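Crov588 (Cafeteriavirus, PDB 6NYR) is of unknown function but folds into a nearly circular leucine-rich-repeat solenoid of FNIP repeats, an architecture that in other proteins often serves protein binding. Local coordinates at residues A[497-502]-A[519-524]; A[525-530]-A[548-553]; A[544-549]-A[566-571]. All blocks are in the same frame, centred on the assembly; numbering follows the deposited sequence.

Contact 1 of 3, residues A[497-502]-A[519-524]; sequences YLELGH and HLIFGT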
# COMPACT_ATOMS: atom_id res chain seq x y z
N TYR A 497 2.28 -5.87 24.90
CA TYR A 497 1.24 -6.23 23.95
C TYR A 497 0.96 -7.72 24.05
O TYR A 497 1.88 -8.53 23.92
CB TYR A 497 1.64 -5.84 22.52
CG TYR A 497 0.59 -6.11 21.47
CD1 TYR A 497 0.45 -7.37 20.90
CD2 TYR A 497 -0.27 -5.10 21.04
CE1 TYR A 497 -0.51 -7.62 19.93
CE2 TYR A 497 -1.23 -5.35 20.07
CZ TYR A 497 -1.35 -6.60 19.52
OH TYR A 497 -2.30 -6.85 18.56
N LEU A 498 -0.30 -8.07 24.29
CA LEU A 498 -0.73 -9.46 24.35
C LEU A 498 -2.01 -9.59 23.55
O LEU A 498 -3.03 -9.00 23.91
CB LEU A 498 -0.96 -9.90 25.80
CG LEU A 498 -1.58 -11.29 26.00
CD1 LEU A 498 -0.63 -12.38 25.53
CD2 LEU A 498 -1.98 -11.51 27.46
N GLU A 499 -1.97 -10.39 22.49
CA GLU A 499 -3.13 -10.65 21.65
C GLU A 499 -3.50 -12.12 21.78
O GLU A 499 -2.69 -13.00 21.45
CB GLU A 499 -2.86 -10.29 20.19
CG GLU A 499 -4.08 -10.46 19.30
CD GLU A 499 -3.82 -10.11 17.85
OE1 GLU A 499 -2.90 -9.30 17.58
OE2 GLU A 499 -4.53 -10.65 16.98
N LEU A 500 -4.71 -12.38 22.25
CA LEU A 500 -5.25 -13.73 22.36
C LEU A 500 -6.05 -14.05 21.11
O LEU A 500 -6.60 -13.16 20.46
CB LEU A 500 -6.12 -13.82 23.61
CG LEU A 500 -5.28 -13.57 24.87
CD1 LEU A 500 -6.10 -12.94 25.98
CD2 LEU A 500 -4.62 -14.86 25.34
N GLY A 501 -6.10 -15.34 20.77
CA GLY A 501 -6.65 -15.78 19.51
C GLY A 501 -8.11 -16.19 19.58
O GLY A 501 -8.80 -16.01 20.58
N HIS A 502 -8.58 -16.75 18.46
CA HIS A 502 -9.99 -17.05 18.31
C HIS A 502 -10.52 -17.89 19.46
O HIS A 502 -11.54 -17.57 20.07
CB HIS A 502 -10.23 -17.79 16.98
CG HIS A 502 -11.66 -18.12 16.72
ND1 HIS A 502 -12.27 -19.26 17.22
CD2 HIS A 502 -12.62 -17.45 16.03
CE1 HIS A 502 -13.53 -19.28 16.84
NE2 HIS A 502 -13.78 -18.19 16.12
N HIS A 519 -1.52 -2.97 26.26
CA HIS A 519 -2.49 -3.33 25.24
C HIS A 519 -2.94 -4.77 25.44
O HIS A 519 -2.11 -5.68 25.50
CB HIS A 519 -1.90 -3.17 23.83
CG HIS A 519 -1.68 -1.75 23.42
ND1 HIS A 519 -0.74 -0.93 24.01
CD2 HIS A 519 -2.28 -1.00 22.47
CE1 HIS A 519 -0.77 0.26 23.44
NE2 HIS A 519 -1.70 0.25 22.50
N LEU A 520 -4.25 -4.98 25.53
CA LEU A 520 -4.82 -6.31 25.67
C LEU A 520 -5.91 -6.49 24.62
O LEU A 520 -6.81 -5.65 24.50
CB LEU A 520 -5.38 -6.54 27.07
CG LEU A 520 -5.92 -7.94 27.35
CD1 LEU A 520 -4.87 -9.00 27.06
CD2 LEU A 520 -6.40 -8.05 28.79
N ILE A 521 -5.84 -7.59 23.88
CA ILE A 521 -6.76 -7.88 22.79
C ILE A 521 -7.33 -9.27 23.02
O ILE A 521 -6.59 -10.26 23.01
CB ILE A 521 -6.06 -7.83 21.41
CG1 ILE A 521 -5.35 -6.49 21.20
CG2 ILE A 521 -7.06 -8.15 20.30
CD1 ILE A 521 -6.26 -5.34 20.89
N PHE A 522 -8.64 -9.35 23.23
CA PHE A 522 -9.32 -10.63 23.34
C PHE A 522 -9.81 -11.10 21.98
O PHE A 522 -10.24 -10.29 21.15
CB PHE A 522 -10.48 -10.55 24.33
CG PHE A 522 -10.06 -10.55 25.76
CD1 PHE A 522 -9.56 -11.70 26.35
CD2 PHE A 522 -10.16 -9.40 26.53
CE1 PHE A 522 -9.17 -11.71 27.67
CE2 PHE A 522 -9.77 -9.41 27.86
CZ PHE A 522 -9.28 -10.56 28.43
N GLY A 523 -9.74 -12.40 21.76
CA GLY A 523 -10.21 -12.99 20.53
C GLY A 523 -11.71 -13.25 20.52
O GLY A 523 -12.45 -12.88 21.43
N THR A 524 -12.14 -13.92 19.45
CA THR A 524 -13.56 -14.16 19.22
C THR A 524 -14.24 -14.75 20.45
O THR A 524 -15.30 -14.28 20.88
CB THR A 524 -13.73 -15.09 18.02
OG1 THR A 524 -13.25 -14.45 16.83
CG2 THR A 524 -15.19 -15.50 17.84
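The axes of strands 497-499 and 519-521 come within 5.0 Å and run only 2° from parallel, with Tyr497 beside His519, Leu498 beside Leu520 and Glu499 beside Ile521. Three backbone hydrogen bonds join them: Leu498 N to His519 O, Ile521 N to Leu498 O and Leu500 N to Ile521 O. The last is the shortest, at 2.9 Å, and the straightest, with 172° at the hydrogen.

Leu500 continues the contact past the strand ends. Its CB lies 3.6 Å from Ile521 O, and CG, anti to the carbonyl carbon, stays near the same oxygen. From there Leu500 CD1 meets the CD1 and CE1 atoms of Phe522, each 3.7 Å away. Leu498 and Leu520 point the same way, and Leu498 CD2 touches Leu520 CD1 at 3.8 Å.

Tyr497, Glu499, His519 and Ile521 occupy the other face. Tyr497 OH donates a hydrogen bond to Glu499 OE1 at 2.7 Å, which restrains the phenol while its OH rests near Ile521 CG1. In the loop beyond the strands Gly523 CA sends a C-H toward Gly501 O, 3.3 Å away, and the His502 ring crosses Thr524 obliquely, CD2 being 3.2 Å from OG1.

Parallel strands from successive turns, with leucines on one face and polar or mixed residues on the other, are typical of a leucine-rich-repeat solenoid.

Contact 2 of 3, residues A[525-530]-A[548-553]; sequences SFNQNL and FNQKII
Neither 525-530 nor 548-553 forms a helix or strand, yet the two loops follow nearly the same course, their touching parts 24° apart in direction. They approach most closely where Asn527 CA lies 4.2 Å from Phe548 CA, and they separate toward Leu530 and Ile552. Each carries the Phe-Asn-Gln sequence that recurs along this FNIP-repeat solenoid, so like sequences of neighbouring turns meet, their backbones slipped by about one residue; the phenylalanines still pair with each other while Asn527 reaches Asn549 N and Gln550.

Asn527 is the polar centre. With CG anti to its backbone N, it extends its amide across the gap, and OD1 accepts two hydrogen bonds. Asn549 N donates to Asn527 OD1 at 2.8 Å, almost straight at 176°. Gln550 NE2 donates to Asn527 OD1 at 3.0 Å. Both donors stand above the carbonyl plane of Asn527, although OD1 lies almost in the amide plane of Gln550. To bring NE2 there, the Gln550 chain bends at chi2, and the two side chains cross at about a right angle. The same pattern extends outward, where Asn505 OD1 receives Asn527 N.

Beneath this polar layer the two phenylalanines lie side by side and point the same way, Phe526 CE2 meeting Phe548 CD1 at 3.9 Å. Leu530 CD1 is a looser neighbour, 4.5 Å from Phe548 CE1. The backbone N of Gln550 sits over the centre of one face of the Phe548 ring, while at the ring edge, in its plane, Gln528 O approaches Phe548 CE1 to 3.6 Å.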
# COMPACT_ATOMS: atom_id res chain seq x y z
N SER A 525 -13.65 -15.79 21.02
CA SER A 525 -14.38 -16.67 21.92
C SER A 525 -14.34 -16.25 23.38
O SER A 525 -15.16 -16.74 24.17
CB SER A 525 -13.85 -18.10 21.80
OG SER A 525 -14.06 -18.61 20.50
N PHE A 526 -13.42 -15.37 23.77
CA PHE A 526 -13.28 -15.07 25.19
C PHE A 526 -14.60 -14.55 25.75
O PHE A 526 -15.15 -13.57 25.26
CB PHE A 526 -12.17 -14.05 25.44
CG PHE A 526 -12.00 -13.72 26.89
CD1 PHE A 526 -11.36 -14.61 27.74
CD2 PHE A 526 -12.52 -12.55 27.42
CE1 PHE A 526 -11.22 -14.33 29.08
CE2 PHE A 526 -12.37 -12.26 28.77
CZ PHE A 526 -11.72 -13.16 29.60
N ASN A 527 -15.10 -15.21 26.79
CA ASN A 527 -16.33 -14.77 27.44
C ASN A 527 -16.32 -15.20 28.91
O ASN A 527 -17.27 -15.81 29.41
CB ASN A 527 -17.55 -15.33 26.71
CG ASN A 527 -18.85 -14.71 27.18
OD1 ASN A 527 -18.85 -13.63 27.78
ND2 ASN A 527 -19.96 -15.38 26.91
N GLN A 528 -15.24 -14.87 29.62
CA GLN A 528 -15.13 -15.17 31.04
C GLN A 528 -15.21 -13.88 31.84
O GLN A 528 -14.68 -12.84 31.43
CB GLN A 528 -13.82 -15.89 31.36
CG GLN A 528 -13.64 -17.22 30.65
CD GLN A 528 -14.77 -18.20 30.92
OE1 GLN A 528 -15.16 -18.41 32.07
NE2 GLN A 528 -15.30 -18.80 29.86
N ASN A 529 -15.89 -13.94 32.98
CA ASN A 529 -16.04 -12.77 33.83
C ASN A 529 -14.68 -12.30 34.34
O ASN A 529 -13.85 -13.10 34.77
CB ASN A 529 -16.96 -13.09 35.00
CG ASN A 529 -17.18 -11.91 35.91
OD1 ASN A 529 -17.75 -10.90 35.50
ND2 ASN A 529 -16.72 -12.03 37.16
N LEU A 530 -14.47 -10.99 34.30
CA LEU A 530 -13.25 -10.38 34.81
C LEU A 530 -13.54 -9.81 36.20
O LEU A 530 -14.51 -9.06 36.38
CB LEU A 530 -12.74 -9.29 33.87
CG LEU A 530 -12.30 -9.77 32.49
CD1 LEU A 530 -12.19 -8.58 31.53
CD2 LEU A 530 -10.99 -10.54 32.54
N PHE A 548 -17.50 -11.72 24.09
CA PHE A 548 -17.48 -11.28 25.48
C PHE A 548 -18.79 -10.57 25.83
O PHE A 548 -19.10 -9.51 25.27
CB PHE A 548 -16.31 -10.34 25.77
CG PHE A 548 -16.34 -9.79 27.17
CD1 PHE A 548 -15.88 -10.55 28.24
CD2 PHE A 548 -16.84 -8.53 27.42
CE1 PHE A 548 -15.92 -10.06 29.53
CE2 PHE A 548 -16.87 -8.02 28.71
CZ PHE A 548 -16.41 -8.79 29.76
N ASN A 549 -19.55 -11.16 26.75
CA ASN A 549 -20.79 -10.55 27.21
C ASN A 549 -21.01 -10.83 28.70
O ASN A 549 -22.00 -11.41 29.12
CB ASN A 549 -21.98 -11.05 26.40
CG ASN A 549 -23.25 -10.26 26.67
OD1 ASN A 549 -23.20 -9.10 27.08
ND2 ASN A 549 -24.40 -10.88 26.44
N GLN A 550 -20.04 -10.43 29.52
CA GLN A 550 -20.15 -10.54 30.97
C GLN A 550 -20.33 -9.16 31.58
O GLN A 550 -19.86 -8.16 31.03
CB GLN A 550 -18.92 -11.21 31.58
CG GLN A 550 -18.71 -12.63 31.10
CD GLN A 550 -19.91 -13.51 31.35
OE1 GLN A 550 -20.39 -13.64 32.48
NE2 GLN A 550 -20.43 -14.11 30.28
N LYS A 551 -21.02 -9.10 32.71
CA LYS A 551 -21.19 -7.83 33.40
C LYS A 551 -19.87 -7.42 34.04
O LYS A 551 -19.16 -8.24 34.62
CB LYS A 551 -22.27 -7.91 34.46
CG LYS A 551 -22.72 -6.53 34.95
CD LYS A 551 -23.59 -6.59 36.19
CE LYS A 551 -25.00 -6.11 35.90
NZ LYS A 551 -25.77 -7.13 35.13
N ILE A 552 -19.54 -6.14 33.91
CA ILE A 552 -18.36 -5.56 34.53
C ILE A 552 -18.81 -4.73 35.72
O ILE A 552 -19.65 -3.83 35.58
CB ILE A 552 -17.56 -4.70 33.53
CG1 ILE A 552 -17.05 -5.59 32.40
CG2 ILE A 552 -16.39 -4.02 34.23
CD1 ILE A 552 -16.69 -4.83 31.14
N ILE A 553 -18.29 -5.06 36.90
CA ILE A 553 -18.65 -4.33 38.11
C ILE A 553 -17.51 -3.38 38.48
O ILE A 553 -16.53 -3.25 37.74
CB ILE A 553 -18.95 -5.29 39.27
CG1 ILE A 553 -17.66 -5.91 39.81
CG2 ILE A 553 -19.90 -6.38 38.81
CD1 ILE A 553 -17.89 -7.03 40.82

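Contact 3 of 3, residues A[544-549]-A[566-571]; sequences FGTCFN and FGPKFN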
# COMPACT_ATOMS: atom_id res chain seq x y z
N PHE A 544 -12.37 -6.00 23.49
CA PHE A 544 -13.08 -7.26 23.66
C PHE A 544 -13.46 -7.84 22.29
O PHE A 544 -13.73 -7.10 21.34
CB PHE A 544 -14.34 -7.07 24.51
CG PHE A 544 -14.05 -6.90 25.97
CD1 PHE A 544 -13.64 -7.98 26.73
CD2 PHE A 544 -14.17 -5.66 26.58
CE1 PHE A 544 -13.36 -7.83 28.07
CE2 PHE A 544 -13.89 -5.51 27.92
CZ PHE A 544 -13.48 -6.60 28.66
N GLY A 545 -13.49 -9.17 22.23
CA GLY A 545 -13.79 -9.87 21.00
C GLY A 545 -15.27 -10.09 20.79
O GLY A 545 -16.12 -9.55 21.49
N THR A 546 -15.57 -10.94 19.80
CA THR A 546 -16.95 -11.16 19.39
C THR A 546 -17.85 -11.51 20.58
O THR A 546 -18.89 -10.88 20.79
CB THR A 546 -17.01 -12.28 18.35
OG1 THR A 546 -16.31 -11.89 17.16
CG2 THR A 546 -18.45 -12.63 18.00
N CYS A 547 -17.45 -12.50 21.37
CA CYS A 547 -18.39 -13.14 22.28
C CYS A 547 -18.45 -12.55 23.68
O CYS A 547 -19.39 -12.86 24.41
CB CYS A 547 -18.06 -14.63 22.41
SG CYS A 547 -18.45 -15.62 20.96
N PHE A 548 -17.50 -11.72 24.09
CA PHE A 548 -17.48 -11.28 25.48
C PHE A 548 -18.79 -10.57 25.83
O PHE A 548 -19.10 -9.51 25.27
CB PHE A 548 -16.31 -10.34 25.77
CG PHE A 548 -16.34 -9.79 27.17
CD1 PHE A 548 -15.88 -10.55 28.24
CD2 PHE A 548 -16.84 -8.53 27.42
CE1 PHE A 548 -15.92 -10.06 29.53
CE2 PHE A 548 -16.87 -8.02 28.71
CZ PHE A 548 -16.41 -8.79 29.76
N ASN A 549 -19.55 -11.16 26.75
CA ASN A 549 -20.79 -10.55 27.21
C ASN A 549 -21.01 -10.83 28.70
O ASN A 549 -22.00 -11.41 29.12
CB ASN A 549 -21.98 -11.05 26.40
CG ASN A 549 -23.25 -10.26 26.67
OD1 ASN A 549 -23.20 -9.10 27.08
ND2 ASN A 549 -24.40 -10.88 26.44
N PHE A 566 -15.72 -2.49 23.20
CA PHE A 566 -16.54 -3.68 23.36
C PHE A 566 -16.83 -4.31 22.00
O PHE A 566 -16.87 -3.63 20.97
CB PHE A 566 -17.86 -3.36 24.06
CG PHE A 566 -17.70 -3.02 25.51
CD1 PHE A 566 -17.33 -3.99 26.42
CD2 PHE A 566 -17.93 -1.73 25.97
CE1 PHE A 566 -17.18 -3.69 27.76
CE2 PHE A 566 -17.78 -1.42 27.31
CZ PHE A 566 -17.41 -2.40 28.20
N GLY A 567 -17.06 -5.62 22.01
CA GLY A 567 -17.30 -6.36 20.79
C GLY A 567 -18.76 -6.50 20.43
O GLY A 567 -19.66 -6.03 21.14
N PRO A 568 -19.03 -7.17 19.31
CA PRO A 568 -20.41 -7.31 18.83
C PRO A 568 -21.45 -7.69 19.88
O PRO A 568 -22.51 -7.06 19.94
CB PRO A 568 -20.29 -8.42 17.77
CG PRO A 568 -18.90 -8.22 17.20
CD PRO A 568 -18.04 -7.66 18.33
N LYS A 569 -21.17 -8.70 20.69
CA LYS A 569 -22.19 -9.30 21.54
C LYS A 569 -22.29 -8.70 22.94
O LYS A 569 -23.17 -9.11 23.71
CB LYS A 569 -21.96 -10.82 21.66
CG LYS A 569 -22.43 -11.61 20.45
CD LYS A 569 -22.58 -13.10 20.77
CE LYS A 569 -23.20 -13.84 19.59
NZ LYS A 569 -22.50 -15.11 19.24
N PHE A 570 -21.43 -7.76 23.31
CA PHE A 570 -21.50 -7.19 24.65
C PHE A 570 -22.79 -6.39 24.80
O PHE A 570 -23.05 -5.46 24.02
CB PHE A 570 -20.29 -6.31 24.95
CG PHE A 570 -20.40 -5.60 26.27
CD1 PHE A 570 -20.06 -6.24 27.46
CD2 PHE A 570 -20.86 -4.29 26.34
CE1 PHE A 570 -20.17 -5.59 28.67
CE2 PHE A 570 -20.97 -3.64 27.55
CZ PHE A 570 -20.63 -4.29 28.72
N ASN A 571 -23.60 -6.73 25.79
CA ASN A 571 -24.87 -6.04 26.02
C ASN A 571 -25.26 -6.12 27.50
O ASN A 571 -26.29 -6.66 27.88
CB ASN A 571 -25.95 -6.64 25.12
CG ASN A 571 -27.23 -5.83 25.13
OD1 ASN A 571 -27.21 -4.62 25.35
ND2 ASN A 571 -28.36 -6.50 24.90
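Phe544 and Phe566 stand side by side with ring planes only 4° apart, but they are slid so far that they barely overlap, and their centroids are 5.6 Å from each other. Their closest atoms are Phe544 CD2 and Phe566 CD1, 3.6 Å apart. Phe548 and Phe570 likewise lie side by side and point the same way, Phe548 CE2 meeting Phe570 CD1 at 3.9 Å. Within each turn the two aromatics also pack: Phe544 CE1 lies over the centre of the Phe548 ring, and Phe570 CE2 over that of Phe566.

Backbone and amide hydrogen bonds join the same two turns. Lys569 N donates to Thr546 O at 3.2 Å, nearly along the C=O axis. Asn549 OD1 accepts Asn571 N at 2.7 Å from above its carbonyl plane, and takes a further bond from Gln572 NE2. Gly567 CA points a C-H at Gly545 O, 3.5 Å away. A type I turn from Gly567 to Phe570, closed by Phe570 N to Gly567 O at 3.3 Å, shapes the loop.

Further out, Leu530 packs on Phe544 and Ile552 on Phe566, while Asn571 OD1 passes the pattern on to Asn593 N. Rows of phenylalanine inside and of linked asparagine beside them, passed from one turn to the next, fit the FNIP branch of the leucine-rich-repeat solenoid.

Overall arrangement
From the N terminus, contact 1 closes first, bringing 519-524 back beside 497-502 after one turn of the coil. Contact 2 opens directly after it at 525-530 and closes one turn later at 548-553. Contact 3 begins at 544-549, before contact 2 has closed, so these two overlap and share Phe548 and Asn549; it closes at 566-571. None encloses another; each staples one turn to the next. Contact 1 joins neighbouring strands and their exits, whereas contacts 2 and 3 join the loops that follow. Thr524 O to Cys547 N, 2.8 Å and probably a hydrogen bond, links contact 1 to contact 3, and His502 O to Ser525 N, 2.9 Å and probably another, links it to contact 2.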